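PDB 4XVH: carbohydrate esterase family 2 (CE2) from Chaetomium olivicolor, which probably removes acetyl groups from xylan-type plant polysaccharides, joining a Rossmann-like SGNH hydrolase domain to a jelly-roll carbohydrate-binding domain. Local coordinates for residues Ser23-Gly28 and Lys74-Leu79; Lys109-Ile114 and Arg201-Asp206; Phe252-Pro257 and His290-Pro295. All blocks are in the same frame, centred on the assembly; numbering follows the deposited sequence.

From the N terminus, the chain first builds the beta-sandwich domain, where contact 1 closes a loop of 45 residues rich in strand by pairing 23-28 with 74-79. It then enters the hydrolase domain. Contact 2 brings 201-206 back to the first strand of the parallel sheet at 109-114, closing a long excursion of 86 residues. Contact 3 closes a shorter one, the crossover through helix 270-285, and joins the last two strands of that same sheet. The three loops follow one another in series, with none enclosing or crossing another. Contacts 2 and 3 lie about 20 Å apart between centres; contacts 1 and 3, about 36 Å apart between centres, fall on opposite sides of the chain's centre.

Contact 1 of 3, residues Ser23-Gly28 and Lys74-Leu79; sequences SFAFTG and KHTVVL
F24 and F26 face V77 and H75 as the hydrogen-bonded pairs of two antiparallel strands, whose axes approach to 4.6 Å with their directions 152° apart. Each pair makes two backbone bonds, the shortest from H75 N to F26 O at 2.7 Å. V77 CB rests over one face of the F24 ring, 3.6 Å from CZ and offset toward the rim, a CH-pi contact. Its CG2 also reaches the edge of the F26 ring, 3.7 Å from CE1. In both phenylalanines CG sits between the backbone N and the carbonyl carbon (chi1 61° in F24). The ends of both rings come nearer the other strand. These four residues share one face of the sheet, and in the jelly-roll sandwich that face is the inner one: A31 and I33 of strand 31-40, in the second sheet, touch F24. The F26 ring also meets H75, whose CB is 3.7 Å from CE1. Both imidazole nitrogens are bonded elsewhere, ND1 to D49 and NE2 to the carbonyl of R71, while G28 O lies at the ring's edge, 3.7 Å from H75 CD2. On the other face, A25 CB packs 3.4 Å from H75 O.

Contact 2 of 3, residues Lys109-Ile114 and Arg201-Asp206; sequences KRQIDI and RSWSPD
Q111 is tied to the 201-206 loop by its backbone and its side chain together. Two main-chain groups are used first: Q111 N gives its hydrogen to D206 OD2 at 2.8 Å, and D206 N returns a bond to Q111 O, also 2.8 Å. The side-chain amide then works further back along the loop. OE1 accepts from S204 N at 2.7 Å in a nearly straight bond, whereas NE2 reaches S202 O only weakly, at 3.4 Å. A water adds to the polar set by donating to K109 O and to D206 OD1, so both carboxylate oxygens of D206 are engaged.

The remaining side-chain hydrogen bond belongs to W203. CG is anti to the backbone N (chi1 -179°), and at the far side of the indole NE1 donates to D113 OD1 at 2.7 Å. The acceptor lies almost in the ring plane, and the carboxylate is met on its syn side, somewhat out of the carboxylate plane; OD2 of D113 goes to the hydroxyl of Y185.

Packing follows the same indole. Q111 CB makes a CH-pi contact over its six-membered ring, 3.8 Å from the centroid, and Q111 CD follows 3.4 Å from W203 CE3, the amide tilted 36° to the ring. P205 CG lies against the D113 carboxylate. An alanine in place of W203 would probably leave D113 OD1 without its indole donor and open a gap beside the aliphatic part of Q111.

Strand 111-116 runs between strands 155-160 and 207-211 in the parallel sheet of the Rossmann-like domain. The indole also touches D155 and S157 of strand 155-160 and Y246 of a loop, D206 touches L327 of helix 309-327, and the 201-206 loop leads directly into strand 207-211.

Contact 3 of 3, residues Phe252-Pro257 and His290-Pro295; sequences FLLNSP and HFVDWP
The side-chain nitrogen ND2 of N255 is held by two acceptors: D293 OD1 at 2.7 Å, in the plane of the amide, and the hydroxyl oxygen of T275 on helix 270-285. At the other end of the same amide, OD1 accepts from W294 N at 2.7 Å, on a lone pair in the carbonyl plane. N255 CG stands between its own backbone N and carbonyl carbon (chi1 54°). ND2 also lies at the edge of the F291 ring, 3.5 Å from CZ, the two planes 89° apart.

Before this point the segments are neighbouring parallel strands. L253 takes both backbone bonds, its N giving to H290 O at 2.9 Å and its O accepting from V292 N at 3.0 Å, a donor that sits above the carbonyl plane. This is a beta-alpha-beta crossover: strand 250-254, helix 270-285, then strand 289-292 at the edge of the sheet.

On one face F252 and H290 lie side by side with rings nearly parallel (14°) but slid apart, barely overlapping; NE2 of H290 is bonded to H250. V292 CG2 meets the edge of the F252 ring, and V292 CB packs 3.8 Å from L254 CD1. Past the strands P257 sets CB, CG and CD over one face of the W294 indole, CB 3.5 Å from the five-membered ring's centroid in a CH-pi contact, while L254 CD2 touches W294 CE3.

Where the parallel ladder stops, then, a buried side-chain amide takes over the pairing, and K271 NZ bonds the carbonyls of both S256 and W294. Such bonding is likely to fix the two loops at the carboxy end of the strands, where the side chain of S256 is about 9 Å from the bound polyether.

Contact 1 of 3, residues Ser23-Gly28 and Lys74-Leu79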
ATOM      1  N   SER A  23       2.171 -16.525  -3.198  1.00 20.00           N
ATOM      2  CA  SER A  23       3.293 -16.939  -4.019  0.50 20.03           C
ATOM      3  C   SER A  23       3.479 -18.444  -3.873  1.00 21.44           C
ATOM      4  O   SER A  23       3.436 -18.965  -2.752  1.00 22.00           O
ATOM      5  CB  SER A  23       4.574 -16.183  -3.609  0.50 20.01           C
ATOM      6  OG  SER A  23       5.757 -16.851  -4.047  0.50 20.13           O
ATOM      7  N   PHE A  24       3.704 -19.148  -4.971  1.00 22.82           N
ATOM      8  CA  PHE A  24       3.947 -20.581  -4.877  1.00 24.07           C
ATOM      9  C   PHE A  24       4.677 -21.041  -6.125  1.00 26.06           C
ATOM     10  O   PHE A  24       4.919 -20.248  -7.054  1.00 25.26           O
ATOM     11  CB  PHE A  24       2.627 -21.359  -4.652  1.00 23.07           C
ATOM     12  CG  PHE A  24       1.589 -21.204  -5.762  1.00 23.16           C
ATOM     13  CD1 PHE A  24       0.660 -20.175  -5.728  1.00 22.06           C
ATOM     14  CD2 PHE A  24       1.521 -22.132  -6.805  1.00 24.65           C
ATOM     15  CE1 PHE A  24      -0.312 -20.046  -6.746  1.00 22.57           C
ATOM     16  CE2 PHE A  24       0.562 -22.021  -7.838  1.00 24.57           C
ATOM     17  CZ  PHE A  24      -0.359 -20.979  -7.804  1.00 23.23           C
ATOM     18  N   ALA A  25       5.087 -22.301  -6.129  1.00 27.29           N
ATOM     19  CA  ALA A  25       5.704 -22.861  -7.312  1.00 28.87           C
ATOM     20  C   ALA A  25       5.136 -24.253  -7.507  1.00 30.95           C
ATOM     21  O   ALA A  25       4.718 -24.905  -6.536  1.00 31.54           O
ATOM     22  CB  ALA A  25       7.222 -22.891  -7.174  1.00 29.74           C
ATOM     23  N   PHE A  26       5.086 -24.707  -8.754  1.00 31.14           N
ATOM     24  CA  PHE A  26       4.594 -26.042  -9.013  1.00 32.16           C
ATOM     25  C   PHE A  26       5.365 -26.644 -10.175  1.00 33.51           C
ATOM     26  O   PHE A  26       6.055 -25.936 -10.927  1.00 32.67           O
ATOM     27  CB  PHE A  26       3.088 -26.032  -9.314  1.00 32.03           C
ATOM     28  CG  PHE A  26       2.731 -25.389 -10.633  1.00 31.94           C
ATOM     29  CD1 PHE A  26       2.661 -24.003 -10.754  1.00 30.70           C
ATOM     30  CD2 PHE A  26       2.442 -26.165 -11.741  1.00 33.20           C
ATOM     31  CE1 PHE A  26       2.332 -23.406 -11.953  1.00 30.61           C
ATOM     32  CE2 PHE A  26       2.116 -25.577 -12.956  1.00 33.43           C
ATOM     33  CZ  PHE A  26       2.058 -24.202 -13.070  1.00 32.04           C
ATOM     34  N   THR A  27       5.251 -27.956 -10.327  1.00 33.49           N
ATOM     35  CA  THR A  27       5.698 -28.537 -11.565  1.00 30.48           C
ATOM     36  C   THR A  27       4.515 -29.220 -12.244  1.00 33.20           C
ATOM     37  O   THR A  27       3.741 -29.937 -11.622  1.00 32.39           O
ATOM     38  CB  THR A  27       6.869 -29.490 -11.345  1.00 33.31           C
ATOM     39  OG1 THR A  27       7.374 -29.899 -12.621  1.00 35.00           O
ATOM     40  CG2 THR A  27       6.450 -30.697 -10.539  1.00 34.30           C
ATOM     41  N   GLY A  28       4.334 -28.921 -13.521  1.00 33.29           N
ATOM     42  CA  GLY A  28       3.183 -29.415 -14.256  1.00 34.77           C
ATOM     43  C   GLY A  28       2.909 -28.492 -15.426  1.00 33.90           C
ATOM     44  O   GLY A  28       3.818 -27.812 -15.898  1.00 32.30           O
ATOM     45  N   LYS A  74       8.695 -26.939 -14.109  1.00 32.50           N
ATOM     46  CA  LYS A  74       8.591 -26.052 -12.944  1.00 33.33           C
ATOM     47  C   LYS A  74       8.112 -24.648 -13.334  1.00 29.33           C
ATOM     48  O   LYS A  74       8.563 -24.081 -14.336  1.00 29.31           O
ATOM     49  CB  LYS A  74       9.942 -25.973 -12.206  1.00 36.93           C
ATOM     50  CG  LYS A  74       9.938 -24.938 -11.082  1.00 39.86           C
ATOM     51  CD  LYS A  74      11.185 -24.988 -10.217  1.00 44.07           C
ATOM     52  CE  LYS A  74      11.114 -23.910  -9.116  1.00 45.75           C
ATOM     53  NZ  LYS A  74      12.325 -23.959  -8.252  1.00 49.40           N
ATOM     54  N   HIS A  75       7.169 -24.097 -12.580  1.00 26.91           N
ATOM     55  CA  HIS A  75       6.758 -22.716 -12.804  1.00 25.27           C
ATOM     56  C   HIS A  75       6.563 -22.023 -11.451  1.00 25.07           C
ATOM     57  O   HIS A  75       6.296 -22.694 -10.452  1.00 25.97           O
ATOM     58  CB  HIS A  75       5.479 -22.648 -13.641  1.00 25.50           C
ATOM     59  CG  HIS A  75       5.641 -23.229 -15.008  1.00 26.69           C
ATOM     60  ND1 HIS A  75       6.230 -22.537 -16.048  1.00 26.84           N
ATOM     61  CD2 HIS A  75       5.354 -24.464 -15.488  1.00 27.62           C
ATOM     62  CE1 HIS A  75       6.282 -23.319 -17.117  1.00 28.62           C
ATOM     63  NE2 HIS A  75       5.750 -24.490 -16.804  1.00 29.25           N
ATOM     64  N   THR A  76       6.767 -20.706 -11.424  1.00 24.72           N
ATOM     65  CA  THR A  76       6.502 -19.894 -10.241  1.00 23.96           C
ATOM     66  C   THR A  76       5.266 -19.059 -10.510  1.00 22.84           C
ATOM     67  O   THR A  76       5.012 -18.635 -11.644  1.00 22.57           O
ATOM     68  CB  THR A  76       7.670 -18.947  -9.874  1.00 24.56           C
ATOM     69  OG1 THR A  76       7.905 -18.032 -10.958  1.00 25.51           O
ATOM     70  CG2 THR A  76       8.953 -19.718  -9.572  1.00 25.88           C
ATOM     71  N   VAL A  77       4.495 -18.819  -9.458  1.00 22.21           N
ATOM     72  CA  VAL A  77       3.290 -18.012  -9.555  1.00 21.23           C
ATOM     73  C   VAL A  77       3.271 -17.003  -8.409  1.00 21.86           C
ATOM     74  O   VAL A  77       3.417 -17.373  -7.229  1.00 22.24           O
ATOM     75  CB  VAL A  77       2.013 -18.873  -9.504  1.00 20.72           C
ATOM     76  CG1 VAL A  77       0.803 -18.010  -9.619  1.00 20.02           C
ATOM     77  CG2 VAL A  77       2.028 -19.934 -10.623  1.00 21.15           C
ATOM     78  N   VAL A  78       3.121 -15.733  -8.768  1.00 20.34           N
ATOM     79  CA  VAL A  78       2.910 -14.669  -7.774  1.00 20.20           C
ATOM     80  C   VAL A  78       1.665 -13.881  -8.150  1.00 21.79           C
ATOM     81  O   VAL A  78       1.564 -13.351  -9.266  1.00 23.43           O
ATOM     82  CB  VAL A  78       4.120 -13.724  -7.675  1.00 19.03           C
ATOM     83  CG1 VAL A  78       3.840 -12.542  -6.705  1.00 20.06           C
ATOM     84  CG2 VAL A  78       5.343 -14.500  -7.215  1.00 19.00           C
ATOM     85  N   LEU A  79       0.698 -13.866  -7.244  1.00 20.45           N
ATOM     86  CA  LEU A  79      -0.524 -13.079  -7.387  1.00 20.97           C
ATOM     87  C   LEU A  79      -0.523 -11.916  -6.420  1.00 19.56           C
ATOM     88  O   LEU A  79      -0.358 -12.130  -5.205  1.00 18.48           O
ATOM     89  CB  LEU A  79      -1.758 -13.953  -7.096  1.00 23.91           C
ATOM     90  CG  LEU A  79      -3.131 -13.267  -7.133  1.00 25.40           C
ATOM     91  CD1 LEU A  79      -3.517 -13.055  -8.581  1.00 26.32           C
ATOM     92  CD2 LEU A  79      -4.216 -14.105  -6.429  1.00 27.12           C
TER

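Contact 2 of 3, residues Lys109-Ile114 and Arg201-Asp206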
ATOM      1  N   LYS A 109      14.509 -11.834   4.068  1.00 21.53           N
ATOM      2  CA  LYS A 109      14.749 -11.480   5.466  1.00 22.41           C
ATOM      3  C   LYS A 109      14.321 -10.044   5.735  1.00 20.49           C
ATOM      4  O   LYS A 109      14.004  -9.701   6.871  1.00 19.44           O
ATOM      5  CB  LYS A 109      16.217 -11.656   5.836  1.00 24.76           C
ATOM      6  CG  LYS A 109      16.662 -13.088   5.723  1.00 28.20           C
ATOM      7  CD  LYS A 109      18.146 -13.216   5.943  1.00 31.08           C
ATOM      8  CE  LYS A 109      18.571 -14.680   5.875  1.00 33.47           C
ATOM      9  NZ  LYS A 109      19.972 -14.829   6.342  1.00 36.92           N
ATOM     10  N   ARG A 110      14.300  -9.213   4.690  1.00 17.83           N
ATOM     11  CA  ARG A 110      13.966  -7.799   4.865  1.00 17.87           C
ATOM     12  C   ARG A 110      12.462  -7.583   4.754  1.00 16.86           C
ATOM     13  O   ARG A 110      11.821  -8.190   3.904  1.00 16.78           O
ATOM     14  CB  ARG A 110      14.675  -6.933   3.831  1.00 17.85           C
ATOM     15  CG  ARG A 110      16.196  -6.988   3.946  1.00 20.67           C
ATOM     16  CD  ARG A 110      16.821  -6.213   2.785  1.00 19.83           C
ATOM     17  NE  ARG A 110      18.284  -6.206   2.949  1.00 20.68           N
ATOM     18  CZ  ARG A 110      19.123  -5.726   2.035  1.00 22.07           C
ATOM     19  NH1 ARG A 110      18.628  -5.180   0.917  1.00 17.54           N
ATOM     20  NH2 ARG A 110      20.445  -5.772   2.261  1.00 19.75           N
ATOM     21  N   GLN A 111      11.905  -6.738   5.611  1.00 15.30           N
ATOM     22  CA  GLN A 111      10.437  -6.571   5.642  1.00 15.72           C
ATOM     23  C   GLN A 111      10.086  -5.109   5.850  1.00 14.59           C
ATOM     24  O   GLN A 111      10.689  -4.435   6.712  1.00 15.50           O
ATOM     25  CB  GLN A 111       9.807  -7.421   6.785  1.00 15.65           C
ATOM     26  CG  GLN A 111      10.077  -8.946   6.679  1.00 16.17           C
ATOM     27  CD  GLN A 111       9.522  -9.730   7.884  1.00 18.10           C
ATOM     28  OE1 GLN A 111       9.428  -9.191   8.976  1.00 20.36           O
ATOM     29  NE2 GLN A 111       9.137 -10.996   7.671  1.00 18.92           N
ATOM     30  N   ILE A 112       9.083  -4.627   5.122  1.00 13.59           N
ATOM     31  CA  ILE A 112       8.729  -3.209   5.171  1.00 13.92           C
ATOM     32  C   ILE A 112       7.208  -2.999   5.223  1.00 15.45           C
ATOM     33  O   ILE A 112       6.479  -3.547   4.387  1.00 15.74           O
ATOM     34  CB  ILE A 112       9.303  -2.481   3.918  1.00 16.80           C
ATOM     35  CG1 ILE A 112      10.845  -2.561   3.884  1.00 17.01           C
ATOM     36  CG2 ILE A 112       8.843  -1.056   3.854  1.00 16.53           C
ATOM     37  CD1 ILE A 112      11.452  -1.861   2.638  1.00 17.82           C
ATOM     38  N   ASP A 113       6.734  -2.189   6.164  1.00 14.64           N
ATOM     39  CA  ASP A 113       5.335  -1.742   6.148  1.00 14.76           C
ATOM     40  C   ASP A 113       5.223  -0.414   5.399  1.00 16.23           C
ATOM     41  O   ASP A 113       6.063   0.478   5.569  1.00 17.05           O
ATOM     42  CB  ASP A 113       4.787  -1.544   7.562  1.00 14.74           C
ATOM     43  CG  ASP A 113       4.226  -2.833   8.167  1.00 16.41           C
ATOM     44  OD1 ASP A 113       4.460  -3.911   7.582  1.00 17.41           O
ATOM     45  OD2 ASP A 113       3.575  -2.771   9.239  1.00 15.77           O
ATOM     46  N   ILE A 114       4.166  -0.274   4.601  1.00 16.38           N
ATOM     47  CA  ILE A 114       3.896   0.990   3.932  1.00 16.54           C
ATOM     48  C   ILE A 114       2.482   1.437   4.259  1.00 16.33           C
ATOM     49  O   ILE A 114       1.533   0.758   3.910  1.00 16.37           O
ATOM     50  CB  ILE A 114       4.050   0.846   2.426  1.00 15.34           C
ATOM     51  CG1 ILE A 114       5.330   0.025   2.119  1.00 16.43           C
ATOM     52  CG2 ILE A 114       4.052   2.228   1.771  1.00 13.54           C
ATOM     53  CD1 ILE A 114       5.256  -0.806   0.872  1.00 16.11           C
ATOM     54  N   ARG A 201       4.817 -12.337  15.491  1.00 22.82           N
ATOM     55  CA  ARG A 201       6.246 -12.072  15.500  1.00 22.77           C
ATOM     56  C   ARG A 201       6.920 -12.591  14.231  1.00 22.09           C
ATOM     57  O   ARG A 201       8.104 -12.333  13.984  1.00 21.94           O
ATOM     58  CB  ARG A 201       6.857 -12.707  16.770  1.00 24.39           C
ATOM     59  CG  ARG A 201       8.306 -12.295  17.064  1.00 33.07           C
ATOM     60  CD  ARG A 201       8.449 -10.792  16.965  1.00 31.53           C
ATOM     61  NE  ARG A 201       9.798 -10.300  17.257  1.00 30.95           N
ATOM     62  CZ  ARG A 201      10.798 -10.328  16.383  1.00 29.20           C
ATOM     63  NH1 ARG A 201      10.623 -10.891  15.182  1.00 26.71           N
ATOM     64  NH2 ARG A 201      11.988  -9.826  16.719  1.00 29.37           N
ATOM     65  N   SER A 202       6.168 -13.345  13.428  1.00 21.85           N
ATOM     66  CA  SER A 202       6.644 -13.766  12.108  1.00 26.31           C
ATOM     67  C   SER A 202       6.816 -12.563  11.178  1.00 26.04           C
ATOM     68  O   SER A 202       7.556 -12.631  10.164  1.00 27.08           O
ATOM     69  CB  SER A 202       5.680 -14.792  11.481  1.00 26.67           C
ATOM     70  OG  SER A 202       4.319 -14.348  11.456  1.00 24.88           O
ATOM     71  N   TRP A 203       6.174 -11.448  11.516  1.00 22.70           N
ATOM     72  CA  TRP A 203       6.290 -10.234  10.687  1.00 20.79           C
ATOM     73  C   TRP A 203       6.819  -9.104  11.570  1.00 20.62           C
ATOM     74  O   TRP A 203       6.158  -8.687  12.528  1.00 19.59           O
ATOM     75  CB  TRP A 203       4.928  -9.854  10.047  1.00 17.43           C
ATOM     76  CG  TRP A 203       4.965  -8.602   9.142  1.00 17.58           C
ATOM     77  CD1 TRP A 203       4.423  -7.369   9.422  1.00 17.06           C
ATOM     78  CD2 TRP A 203       5.563  -8.487   7.836  1.00 17.77           C
ATOM     79  NE1 TRP A 203       4.658  -6.493   8.371  1.00 17.35           N
ATOM     80  CE2 TRP A 203       5.345  -7.153   7.386  1.00 16.15           C
ATOM     81  CE3 TRP A 203       6.256  -9.375   7.001  1.00 17.70           C
ATOM     82  CZ2 TRP A 203       5.812  -6.689   6.156  1.00 15.00           C
ATOM     83  CZ3 TRP A 203       6.714  -8.916   5.767  1.00 15.13           C
ATOM     84  CH2 TRP A 203       6.502  -7.580   5.360  1.00 14.35           C
ATOM     85  N   SER A 204       8.007  -8.609  11.248  1.00 19.50           N
ATOM     86  CA  SER A 204       8.658  -7.629  12.096  1.00 20.08           C
ATOM     87  C   SER A 204       9.422  -6.639  11.215  1.00 20.22           C
ATOM     88  O   SER A 204      10.613  -6.838  10.939  1.00 21.97           O
ATOM     89  CB  SER A 204       9.613  -8.327  13.088  1.00 21.99           C
ATOM     90  OG  SER A 204      10.172  -7.377  13.988  1.00 23.85           O
ATOM     91  N   PRO A 205       8.735  -5.584  10.756  1.00 19.28           N
ATOM     92  CA  PRO A 205       9.314  -4.691   9.756  1.00 19.50           C
ATOM     93  C   PRO A 205      10.611  -4.040  10.198  1.00 20.39           C
ATOM     94  O   PRO A 205      10.710  -3.522  11.324  1.00 20.22           O
ATOM     95  CB  PRO A 205       8.238  -3.625   9.568  1.00 18.88           C
ATOM     96  CG  PRO A 205       6.967  -4.292   9.923  1.00 19.23           C
ATOM     97  CD  PRO A 205       7.290  -5.340  10.967  1.00 19.24           C
ATOM     98  N   ASP A 206      11.588  -4.071   9.300  1.00 19.19           N
ATOM     99  CA  ASP A 206      12.815  -3.323   9.481  1.00 20.13           C
ATOM    100  C   ASP A 206      12.561  -1.843   9.287  1.00 19.73           C
ATOM    101  O   ASP A 206      13.236  -0.984   9.885  1.00 17.02           O
ATOM    102  CB  ASP A 206      13.869  -3.771   8.482  1.00 20.29           C
ATOM    103  CG  ASP A 206      14.125  -5.240   8.547  1.00 22.02           C
ATOM    104  OD1 ASP A 206      15.030  -5.635   9.302  1.00 23.79           O
ATOM    105  OD2 ASP A 206      13.445  -5.999   7.829  1.00 21.81           O
TER
HETATM  106  O   HOH W   1      15.694  -8.146   8.356  1.00 21.29           O

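Contact 3 of 3, residues Phe252-Pro257 and His290-Pro295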
ATOM      1  N   PHE A 252       9.949   6.116   8.157  1.00 17.13           N
ATOM      2  CA  PHE A 252      10.161   6.985   7.011  1.00 16.59           C
ATOM      3  C   PHE A 252       8.878   7.760   6.747  1.00 16.88           C
ATOM      4  O   PHE A 252       7.878   7.203   6.268  1.00 17.65           O
ATOM      5  CB  PHE A 252      10.622   6.145   5.808  1.00 16.31           C
ATOM      6  CG  PHE A 252      11.945   5.471   6.079  1.00 16.69           C
ATOM      7  CD1 PHE A 252      11.984   4.244   6.747  1.00 16.27           C
ATOM      8  CD2 PHE A 252      13.144   6.130   5.832  1.00 17.26           C
ATOM      9  CE1 PHE A 252      13.194   3.643   7.092  1.00 16.29           C
ATOM     10  CE2 PHE A 252      14.388   5.506   6.179  1.00 17.20           C
ATOM     11  CZ  PHE A 252      14.390   4.266   6.797  1.00 17.49           C
ATOM     12  N   LEU A 253       8.925   9.046   7.084  1.00 17.12           N
ATOM     13  CA  LEU A 253       7.764   9.933   7.049  1.00 17.32           C
ATOM     14  C   LEU A 253       7.824  10.855   5.837  1.00 18.12           C
ATOM     15  O   LEU A 253       8.732  11.678   5.704  1.00 19.19           O
ATOM     16  CB  LEU A 253       7.690  10.756   8.344  1.00 17.09           C
ATOM     17  CG  LEU A 253       7.837   9.966   9.653  1.00 17.58           C
ATOM     18  CD1 LEU A 253       7.584  10.851  10.900  1.00 22.55           C
ATOM     19  CD2 LEU A 253       6.945   8.745   9.729  1.00 16.88           C
ATOM     20  N   LEU A 254       6.872  10.702   4.939  1.00 17.35           N
ATOM     21  CA  LEU A 254       6.914  11.427   3.667  1.00 17.54           C
ATOM     22  C   LEU A 254       5.909  12.563   3.614  1.00 17.71           C
ATOM     23  O   LEU A 254       4.806  12.448   4.128  1.00 16.66           O
ATOM     24  CB  LEU A 254       6.618  10.490   2.483  1.00 17.13           C
ATOM     25  CG  LEU A 254       7.703   9.551   1.944  1.00 17.42           C
ATOM     26  CD1 LEU A 254       8.066   8.443   2.936  1.00 17.34           C
ATOM     27  CD2 LEU A 254       7.222   8.953   0.571  1.00 23.28           C
ATOM     28  N   ASN A 255       6.276  13.644   2.938  1.00 18.35           N
ATOM     29  CA  ASN A 255       5.309  14.659   2.633  1.00 17.93           C
ATOM     30  C   ASN A 255       4.644  14.309   1.286  1.00 18.96           C
ATOM     31  O   ASN A 255       4.979  13.304   0.628  1.00 17.36           O
ATOM     32  CB  ASN A 255       5.972  16.045   2.616  1.00 20.02           C
ATOM     33  CG  ASN A 255       7.157  16.102   1.694  1.00 19.36           C
ATOM     34  OD1 ASN A 255       7.376  15.184   0.925  1.00 19.61           O
ATOM     35  ND2 ASN A 255       7.931  17.194   1.762  1.00 19.86           N
ATOM     36  N   SER A 256       3.713  15.136   0.870  1.00 19.09           N
ATOM     37  CA  SER A 256       2.795  14.753  -0.203  1.00 17.94           C
ATOM     38  C   SER A 256       3.137  15.346  -1.564  1.00 18.81           C
ATOM     39  O   SER A 256       3.246  16.566  -1.696  1.00 18.60           O
ATOM     40  CB  SER A 256       1.384  15.197   0.162  1.00 17.20           C
ATOM     41  OG  SER A 256       0.543  14.993  -0.945  1.00 16.50           O
ATOM     42  N   PRO A 257       3.244  14.490  -2.589  1.00 18.41           N
ATOM     43  CA  PRO A 257       3.422  14.955  -3.970  1.00 18.92           C
ATOM     44  C   PRO A 257       2.181  15.689  -4.507  1.00 18.86           C
ATOM     45  O   PRO A 257       2.275  16.359  -5.536  1.00 17.73           O
ATOM     46  CB  PRO A 257       3.656  13.650  -4.750  1.00 15.81           C
ATOM     47  CG  PRO A 257       2.806  12.635  -3.997  1.00 14.05           C
ATOM     48  CD  PRO A 257       3.063  13.023  -2.529  1.00 18.09           C
ATOM     49  N   HIS A 290      12.886   9.312  10.144  1.00 23.59           N
ATOM     50  CA  HIS A 290      13.550   9.933   9.007  1.00 22.66           C
ATOM     51  C   HIS A 290      12.540  10.641   8.142  1.00 22.73           C
ATOM     52  O   HIS A 290      11.512  10.041   7.782  1.00 21.47           O
ATOM     53  CB  HIS A 290      14.275   8.872   8.168  1.00 22.69           C
ATOM     54  CG  HIS A 290      15.172   7.987   8.971  1.00 22.75           C
ATOM     55  ND1 HIS A 290      16.498   8.289   9.199  1.00 24.33           N
ATOM     56  CD2 HIS A 290      14.934   6.819   9.610  1.00 21.32           C
ATOM     57  CE1 HIS A 290      17.037   7.349   9.961  1.00 24.93           C
ATOM     58  NE2 HIS A 290      16.111   6.434  10.205  1.00 23.21           N
ATOM     59  N   PHE A 291      12.845  11.883   7.756  1.00 23.18           N
ATOM     60  CA  PHE A 291      11.991  12.595   6.790  1.00 23.60           C
ATOM     61  C   PHE A 291      12.406  12.279   5.368  1.00 21.74           C
ATOM     62  O   PHE A 291      13.597  12.273   5.035  1.00 21.75           O
ATOM     63  CB  PHE A 291      12.044  14.121   7.009  1.00 25.19           C
ATOM     64  CG  PHE A 291      11.593  14.930   5.799  1.00 25.10           C
ATOM     65  CD1 PHE A 291      10.259  14.990   5.446  1.00 23.67           C
ATOM     66  CD2 PHE A 291      12.526  15.642   5.018  1.00 26.18           C
ATOM     67  CE1 PHE A 291       9.848  15.740   4.314  1.00 23.41           C
ATOM     68  CE2 PHE A 291      12.119  16.401   3.920  1.00 25.19           C
ATOM     69  CZ  PHE A 291      10.786  16.449   3.580  1.00 24.41           C
ATOM     70  N   VAL A 292      11.430  11.985   4.518  1.00 19.28           N
ATOM     71  CA  VAL A 292      11.750  11.686   3.133  1.00 18.36           C
ATOM     72  C   VAL A 292      10.903  12.633   2.274  1.00 19.07           C
ATOM     73  O   VAL A 292       9.673  12.627   2.345  1.00 17.19           O
ATOM     74  CB  VAL A 292      11.470  10.178   2.779  1.00 18.24           C
ATOM     75  CG1 VAL A 292      11.684   9.932   1.271  1.00 14.96           C
ATOM     76  CG2 VAL A 292      12.336   9.242   3.642  1.00 16.95           C
ATOM     77  N   ASP A 293      11.561  13.470   1.476  1.00 20.42           N
ATOM     78  CA  ASP A 293      10.844  14.448   0.662  1.00 20.85           C
ATOM     79  C   ASP A 293      10.243  13.821  -0.581  1.00 19.21           C
ATOM     80  O   ASP A 293      10.840  12.932  -1.169  1.00 18.98           O
ATOM     81  CB  ASP A 293      11.783  15.587   0.260  1.00 22.30           C
ATOM     82  CG  ASP A 293      11.072  16.695  -0.448  1.00 24.50           C
ATOM     83  OD1 ASP A 293      10.018  17.182   0.044  1.00 24.95           O
ATOM     84  OD2 ASP A 293      11.581  17.088  -1.515  1.00 26.10           O
ATOM     85  N   TRP A 294       9.051  14.280  -0.956  1.00 18.05           N
ATOM     86  CA  TRP A 294       8.451  13.944  -2.231  1.00 18.64           C
ATOM     87  C   TRP A 294       8.015  15.264  -2.873  1.00 19.80           C
ATOM     88  O   TRP A 294       6.995  15.854  -2.508  1.00 19.95           O
ATOM     89  CB  TRP A 294       7.266  12.971  -2.063  1.00 17.96           C
ATOM     90  CG  TRP A 294       6.833  12.297  -3.342  1.00 16.87           C
ATOM     91  CD1 TRP A 294       7.167  12.659  -4.619  1.00 17.07           C
ATOM     92  CD2 TRP A 294       6.002  11.121  -3.456  1.00 15.24           C
ATOM     93  NE1 TRP A 294       6.593  11.772  -5.530  1.00 17.28           N
ATOM     94  CE2 TRP A 294       5.875  10.825  -4.840  1.00 16.25           C
ATOM     95  CE3 TRP A 294       5.360  10.289  -2.520  1.00 13.79           C
ATOM     96  CZ2 TRP A 294       5.128   9.727  -5.321  1.00 14.77           C
ATOM     97  CZ3 TRP A 294       4.615   9.196  -2.991  1.00 13.55           C
ATOM     98  CH2 TRP A 294       4.510   8.933  -4.388  1.00 13.66           C
ATOM     99  N   PRO A 295       8.834  15.766  -3.800  1.00 21.10           N
ATOM    100  CA  PRO A 295       8.546  17.062  -4.421  1.00 21.76           C
ATOM    101  C   PRO A 295       7.163  17.046  -5.079  1.00 21.29           C
ATOM    102  O   PRO A 295       6.745  16.024  -5.636  1.00 19.87           O
ATOM    103  CB  PRO A 295       9.655  17.222  -5.455  1.00 21.43           C
ATOM    104  CG  PRO A 295      10.748  16.328  -5.008  1.00 21.41           C
ATOM    105  CD  PRO A 295      10.103  15.179  -4.266  1.00 20.80           C
TER